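Local coordinates for protein phosphoglycolate phosphatase (Lactobacillus plantarum, PDB 2HDO) that probably hydrolyses 2-phosphoglycolate to glycolate and phosphate, as a member of the haloacid dehalogenase-like hydrolase superfamily, at residues A[20-23]-A[24-28]; A[28-32]-A[33-37]. One frame throughout, in Å; residues are numbered along the deposited sequence.

Interaction 1: residues A[20-23]-A[24-28]; sequences PAYT and TVMRE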
ATOM      1  N   PRO A  20      -0.227  -4.378 -12.761  1.00 13.27           N
ATOM      2  CA  PRO A  20      -0.730  -4.353 -14.148  1.00 14.59           C
ATOM      3  C   PRO A  20      -1.710  -3.209 -14.465  1.00 13.55           C
ATOM      4  O   PRO A  20      -1.535  -2.509 -15.467  1.00 13.76           O
ATOM      5  CB  PRO A  20      -1.377  -5.715 -14.304  1.00 16.62           C
ATOM      6  CG  PRO A  20      -0.617  -6.596 -13.363  1.00 15.66           C
ATOM      7  CD  PRO A  20      -0.373  -5.704 -12.148  1.00 13.96           C
ATOM      8  N   ALA A  21      -2.729  -3.020 -13.635  1.00 14.46           N
ATOM      9  CA  ALA A  21      -3.701  -1.911 -13.829  1.00 12.51           C
ATOM     10  C   ALA A  21      -3.008  -0.551 -13.749  1.00 14.64           C
ATOM     11  O   ALA A  21      -3.242   0.326 -14.593  1.00 16.00           O
ATOM     12  CB  ALA A  21      -4.854  -1.996 -12.848  1.00 13.44           C
ATOM     13  N   TYR A  22      -2.101  -0.397 -12.779  1.00 13.93           N
ATOM     14  CA  TYR A  22      -1.304   0.824 -12.662  1.00 14.59           C
ATOM     15  C   TYR A  22      -0.589   1.150 -13.955  1.00 14.16           C
ATOM     16  O   TYR A  22      -0.533   2.309 -14.384  1.00 15.26           O
ATOM     17  CB  TYR A  22      -0.277   0.637 -11.542  1.00 13.04           C
ATOM     18  CG  TYR A  22       0.813   1.691 -11.484  1.00 16.38           C
ATOM     19  CD1 TYR A  22       0.612   2.864 -10.785  1.00 13.71           C
ATOM     20  CD2 TYR A  22       2.056   1.488 -12.093  1.00 16.72           C
ATOM     21  CE1 TYR A  22       1.589   3.817 -10.704  1.00 15.14           C
ATOM     22  CE2 TYR A  22       3.054   2.460 -12.041  1.00 14.46           C
ATOM     23  CZ  TYR A  22       2.811   3.611 -11.339  1.00 13.62           C
ATOM     24  OH  TYR A  22       3.776   4.571 -11.256  1.00 15.60           O
ATOM     25  N   THR A  23      -0.011   0.119 -14.541  1.00 10.25           N
ATOM     26  CA  THR A  23       0.757   0.289 -15.752  1.00 14.05           C
ATOM     27  C   THR A  23      -0.124   0.853 -16.861  1.00 11.05           C
ATOM     28  O   THR A  23       0.240   1.807 -17.522  1.00 13.65           O
ATOM     29  CB  THR A  23       1.475  -1.010 -16.171  1.00 14.96           C
ATOM     30  OG1 THR A  23       2.370  -1.403 -15.114  1.00 15.05           O
ATOM     31  CG2 THR A  23       2.245  -0.770 -17.484  1.00 13.36           C
ATOM     32  N   THR A  24      -1.276   0.219 -17.078  1.00 13.12           N
ATOM     33  CA  THR A  24      -2.232   0.627 -18.117  1.00 14.25           C
ATOM     34  C   THR A  24      -2.686   2.087 -17.880  1.00 10.43           C
ATOM     35  O   THR A  24      -2.726   2.905 -18.766  1.00 15.14           O
ATOM     36  CB  THR A  24      -3.459  -0.323 -18.069  1.00 16.25           C
ATOM     37  OG1 THR A  24      -3.040  -1.658 -18.401  1.00 20.27           O
ATOM     38  CG2 THR A  24      -4.574   0.090 -19.019  1.00 19.82           C
ATOM     39  N   VAL A  25      -2.983   2.410 -16.642  1.00 11.55           N
ATOM     40  CA  VAL A  25      -3.547   3.702 -16.315  1.00 12.75           C
ATOM     41  C   VAL A  25      -2.464   4.758 -16.487  1.00 13.40           C
ATOM     42  O   VAL A  25      -2.684   5.774 -17.117  1.00 12.23           O
ATOM     43  CB  VAL A  25      -4.088   3.728 -14.885  1.00 15.52           C
ATOM     44  CG1 VAL A  25      -4.459   5.172 -14.504  1.00 16.83           C
ATOM     45  CG2 VAL A  25      -5.290   2.764 -14.720  1.00 14.75           C
HETATM   46  N   MSE A  26      -1.294   4.518 -15.903  1.00 12.64           N
HETATM   47  CA  MSE A  26      -0.190   5.500 -16.058  1.00 14.38           C
HETATM   48  C   MSE A  26       0.169   5.781 -17.515  1.00 12.71           C
HETATM   49  O   MSE A  26       0.463   6.932 -17.914  1.00 12.92           O
HETATM   50  CB  MSE A  26       1.048   5.019 -15.322  1.00 13.11           C
HETATM   51  CG  MSE A  26       0.919   5.028 -13.863  1.00 17.36           C
HETATM   52 SE   MSE A  26       0.942   6.842 -13.120  0.75 23.64          SE
HETATM   53  CE  MSE A  26       2.875   7.313 -13.387  1.00 13.33           C
ATOM     54  N   ARG A  27       0.168   4.743 -18.321  1.00 11.98           N
ATOM     55  CA  ARG A  27       0.537   4.894 -19.745  1.00 11.56           C
ATOM     56  C   ARG A  27      -0.477   5.824 -20.398  1.00 12.82           C
ATOM     57  O   ARG A  27      -0.130   6.684 -21.233  1.00 17.67           O
ATOM     58  CB  ARG A  27       0.606   3.532 -20.442  1.00 12.62           C
ATOM     59  CG  ARG A  27       1.076   3.630 -21.886  1.00 14.16           C
ATOM     60  CD  ARG A  27       1.327   2.251 -22.501  1.00 15.65           C
ATOM     61  NE  ARG A  27       2.490   1.607 -21.878  1.00 21.66           N
ATOM     62  CZ  ARG A  27       2.485   0.424 -21.252  1.00 19.99           C
ATOM     63  NH1 ARG A  27       1.400  -0.330 -21.187  1.00 18.49           N
ATOM     64  NH2 ARG A  27       3.607  -0.028 -20.711  1.00 22.20           N
ATOM     65  N   GLU A  28      -1.742   5.642 -20.039  1.00 13.36           N
ATOM     66  CA  GLU A  28      -2.822   6.429 -20.606  1.00 14.61           C
ATOM     67  C   GLU A  28      -2.706   7.910 -20.186  1.00 13.89           C
ATOM     68  O   GLU A  28      -2.782   8.792 -21.016  1.00 15.42           O
ATOM     69  CB  GLU A  28      -4.161   5.777 -20.213  1.00 13.51           C
ATOM     70  CG  GLU A  28      -5.377   6.422 -20.814  1.00 15.43           C
ATOM     71  CD  GLU A  28      -6.661   5.717 -20.389  1.00 19.84           C
ATOM     72  OE1 GLU A  28      -6.574   4.509 -20.003  1.00 24.40           O
ATOM     73  OE2 GLU A  28      -7.738   6.370 -20.380  1.00 20.13           O
TER
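Tyr22 and Met26, a selenomethionine one helical turn further on, meet side chain to side chain. Met26 CG lies over one face of the tyrosine ring, 3.5 Å from its centroid and 17° off the normal, which makes a CH-pi contact; the point beneath it is shifted toward the CE1-CZ rim. A bend at chi2 carries SE to an oblique Met-aromatic position 4.6 Å from the centroid of the Tyr22 ring, and a second bend at chi3 turns CE toward Tyr22 OH. Tyr22 can lie beside the next turn because CG stands anti to its backbone N (chi1 168°), and its OH ends in a hydrogen bond with Thr45. With an alanine in place of the tyrosine, Met26 would probably lose the ring face it packs on, and Thr45 its hydroxyl partner.

The other side-chain pair is aliphatic against polar: Thr23 CG2 sits 3.6 Å from Arg27 NH2, whose outside partner is Phe37 O.

Backbone bonds set this spacing. Met26 N donates to Tyr22 O at 2.8 Å, and Val25 N and Arg27 N likewise to Ala21 O and Thr23 O. Tyr71 of helix 64-75 packs against Tyr22, Val25 and Met26. This is regular i to i+4 alpha-helical bonding, in a helix that follows strand 6-9, with its probable HAD motif, and strand 16-17, consistent with the first helix of a HAD phosphatase's helical cap.

Interaction 2: residues A[28-32]-A[33-37]; sequences EVLAT and YGKPF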
ATOM      1  N   GLU A  28      -1.742   5.642 -20.039  1.00 13.36           N
ATOM      2  CA  GLU A  28      -2.822   6.429 -20.606  1.00 14.61           C
ATOM      3  C   GLU A  28      -2.706   7.910 -20.186  1.00 13.89           C
ATOM      4  O   GLU A  28      -2.782   8.792 -21.016  1.00 15.42           O
ATOM      5  CB  GLU A  28      -4.161   5.777 -20.213  1.00 13.51           C
ATOM      6  CG  GLU A  28      -5.377   6.422 -20.814  1.00 15.43           C
ATOM      7  CD  GLU A  28      -6.661   5.717 -20.389  1.00 19.84           C
ATOM      8  OE1 GLU A  28      -6.574   4.509 -20.003  1.00 24.40           O
ATOM      9  OE2 GLU A  28      -7.738   6.370 -20.380  1.00 20.13           O
ATOM     10  N   VAL A  29      -2.492   8.168 -18.899  1.00 11.90           N
ATOM     11  CA  VAL A  29      -2.236   9.539 -18.424  1.00 11.31           C
ATOM     12  C   VAL A  29      -1.005  10.145 -19.075  1.00 14.27           C
ATOM     13  O   VAL A  29      -1.022  11.285 -19.539  1.00 13.09           O
ATOM     14  CB  VAL A  29      -2.170   9.629 -16.868  1.00 14.86           C
ATOM     15  CG1 VAL A  29      -1.949  11.072 -16.415  1.00 16.74           C
ATOM     16  CG2 VAL A  29      -3.444   9.061 -16.289  1.00 17.54           C
ATOM     17  N   LEU A  30       0.086   9.389 -19.098  1.00 11.63           N
ATOM     18  CA  LEU A  30       1.335   9.914 -19.623  1.00 14.67           C
ATOM     19  C   LEU A  30       1.252  10.321 -21.074  1.00 13.96           C
ATOM     20  O   LEU A  30       1.921  11.251 -21.497  1.00 13.55           O
ATOM     21  CB  LEU A  30       2.480   8.904 -19.399  1.00 12.92           C
ATOM     22  CG  LEU A  30       2.974   8.948 -17.964  1.00 12.69           C
ATOM     23  CD1 LEU A  30       3.605   7.645 -17.599  1.00 14.24           C
ATOM     24  CD2 LEU A  30       3.957  10.060 -17.767  1.00 13.67           C
ATOM     25  N   ALA A  31       0.411   9.656 -21.852  1.00 14.31           N
ATOM     26  CA  ALA A  31       0.213  10.035 -23.244  1.00 15.49           C
ATOM     27  C   ALA A  31      -0.250  11.500 -23.378  1.00 15.27           C
ATOM     28  O   ALA A  31       0.135  12.177 -24.319  1.00 16.72           O
ATOM     29  CB  ALA A  31      -0.785   9.086 -23.886  1.00 18.56           C
ATOM     30  N   THR A  32      -1.019  12.008 -22.411  1.00 14.78           N
ATOM     31  CA  THR A  32      -1.509  13.410 -22.465  1.00 13.91           C
ATOM     32  C   THR A  32      -0.420  14.455 -22.092  1.00 13.31           C
ATOM     33  O   THR A  32      -0.656  15.670 -22.170  1.00 14.23           O
ATOM     34  CB  THR A  32      -2.725  13.635 -21.551  1.00 12.03           C
ATOM     35  OG1 THR A  32      -2.340  13.603 -20.183  1.00 14.75           O
ATOM     36  CG2 THR A  32      -3.811  12.566 -21.788  1.00 12.80           C
ATOM     37  N   TYR A  33       0.738  13.965 -21.665  1.00 13.18           N
ATOM     38  CA  TYR A  33       1.941  14.760 -21.367  1.00 15.20           C
ATOM     39  C   TYR A  33       3.026  14.426 -22.381  1.00 15.61           C
ATOM     40  O   TYR A  33       4.178  14.782 -22.190  1.00 18.83           O
ATOM     41  CB  TYR A  33       2.420  14.466 -19.933  1.00 14.00           C
ATOM     42  CG  TYR A  33       1.435  14.964 -18.925  1.00 17.65           C
ATOM     43  CD1 TYR A  33       0.383  14.175 -18.504  1.00 16.67           C
ATOM     44  CD2 TYR A  33       1.508  16.254 -18.433  1.00 17.12           C
ATOM     45  CE1 TYR A  33      -0.561  14.671 -17.616  1.00 16.44           C
ATOM     46  CE2 TYR A  33       0.583  16.736 -17.528  1.00 18.15           C
ATOM     47  CZ  TYR A  33      -0.456  15.944 -17.126  1.00 17.35           C
ATOM     48  OH  TYR A  33      -1.373  16.461 -16.245  1.00 18.21           O
ATOM     49  N   GLY A  34       2.668  13.723 -23.449  1.00 16.52           N
ATOM     50  CA  GLY A  34       3.577  13.432 -24.531  1.00 18.79           C
ATOM     51  C   GLY A  34       4.683  12.476 -24.180  1.00 20.26           C
ATOM     52  O   GLY A  34       5.768  12.559 -24.738  1.00 24.50           O
ATOM     53  N   LYS A  35       4.404  11.551 -23.259  1.00 17.08           N
ATOM     54  CA  LYS A  35       5.429  10.641 -22.759  1.00 18.13           C
ATOM     55  C   LYS A  35       4.973   9.194 -22.888  1.00 17.99           C
ATOM     56  O   LYS A  35       3.815   8.900 -22.673  1.00 17.14           O
ATOM     57  CB  LYS A  35       5.737  10.954 -21.311  1.00 17.20           C
ATOM     58  CG  LYS A  35       6.441  12.287 -21.111  1.00 20.52           C
ATOM     59  CD  LYS A  35       6.735  12.563 -19.625  1.00 21.43           C
ATOM     60  CE  LYS A  35       7.466  13.879 -19.391  1.00 22.02           C
ATOM     61  NZ  LYS A  35       8.862  13.824 -19.852  1.00 30.76           N
ATOM     62  N   PRO A  36       5.902   8.287 -23.234  1.00 19.04           N
ATOM     63  CA  PRO A  36       5.612   6.862 -23.202  1.00 20.18           C
ATOM     64  C   PRO A  36       5.766   6.360 -21.769  1.00 20.47           C
ATOM     65  O   PRO A  36       6.079   7.137 -20.889  1.00 20.11           O
ATOM     66  CB  PRO A  36       6.692   6.265 -24.097  1.00 21.17           C
ATOM     67  CG  PRO A  36       7.848   7.165 -23.929  1.00 21.20           C
ATOM     68  CD  PRO A  36       7.291   8.547 -23.658  1.00 21.43           C
ATOM     69  N   PHE A  37       5.546   5.074 -21.558  1.00 17.28           N
ATOM     70  CA  PHE A  37       5.704   4.454 -20.253  1.00 16.97           C
ATOM     71  C   PHE A  37       6.151   3.021 -20.488  1.00 21.57           C
ATOM     72  O   PHE A  37       5.338   2.169 -20.821  1.00 19.01           O
ATOM     73  CB  PHE A  37       4.383   4.479 -19.500  1.00 15.60           C
ATOM     74  CG  PHE A  37       4.500   4.233 -18.040  1.00 11.81           C
ATOM     75  CD1 PHE A  37       5.441   4.910 -17.273  1.00 14.02           C
ATOM     76  CD2 PHE A  37       3.650   3.346 -17.405  1.00 13.19           C
ATOM     77  CE1 PHE A  37       5.484   4.717 -15.891  1.00 11.35           C
ATOM     78  CE2 PHE A  37       3.708   3.151 -16.035  1.00 13.91           C
ATOM     79  CZ  PHE A  37       4.633   3.838 -15.285  1.00 15.57           C
TER
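Leu30 O, which accepts from both Tyr33 N and Lys35 N, lies at the centre of a helix-terminating contact where helix 19-31 gives way to the loop leading to helix 39-45. Tyr33 N stands 3.0 Å from Leu30 O and Lys35 N 3.1 Å from the same atom; they arrive from opposite faces of the carbonyl plane, so two bonds grip one oxygen. Gly34 N adds a bond of 3.1 Å to Ala31 O, reaching it from well above its plane. Together the bonds from Lys35 and Gly34 form a Schellman motif, with Gly34 as C-prime residue at a positive phi of 69°, and a type I turn spans Ala31 to Gly34.

Beside the turn, the two branches of Leu30 divide their contacts. Leu30 CD1 approaches Phe37 CD1 at 3.3 Å, oblique to the ring, while the CD2 branch lies near Lys35 CB. Phe37 continues inward to Ala42 and Thr45 of helix 39-45. On another side, Tyr33 lies alongside Val29, its CE1 4.0 Å from Val29 CG1, with Val29 O in plane at the ring edge.

Thr32 OG1 sits between its own backbone N and carbonyl carbon (chi1 71°), a rotamer that turns it back to Val29 O at 2.7 Å, in the carbonyl plane. That oxygen also accepts from Thr32 N. Gln70 of helix 64-75 binds both Thr32 OG1 and Tyr33 OH.

From the N terminus, interaction 1 comes first, within the early and middle turns of helix 19-31; interaction 2 takes over at the shared residue Glu28 and follows the chain out of the helix. The two are consecutive, neither nested nor crossed. Interaction 1 closes no loop beyond the helical turn, whereas interaction 2 reverses the chain and brings residues 33-37 back along the helix they have just left. Phe37 thereby returns to interaction 1: its CE2 packs 3.3 Å from Met26 CB, and its O probably accepts a hydrogen bond from Arg27 NH2. Phe37 joins helix 19-31 to helix 39-45, while helix 64-75 packs on both contacts, through Tyr71 in the first and Gln70 in the second.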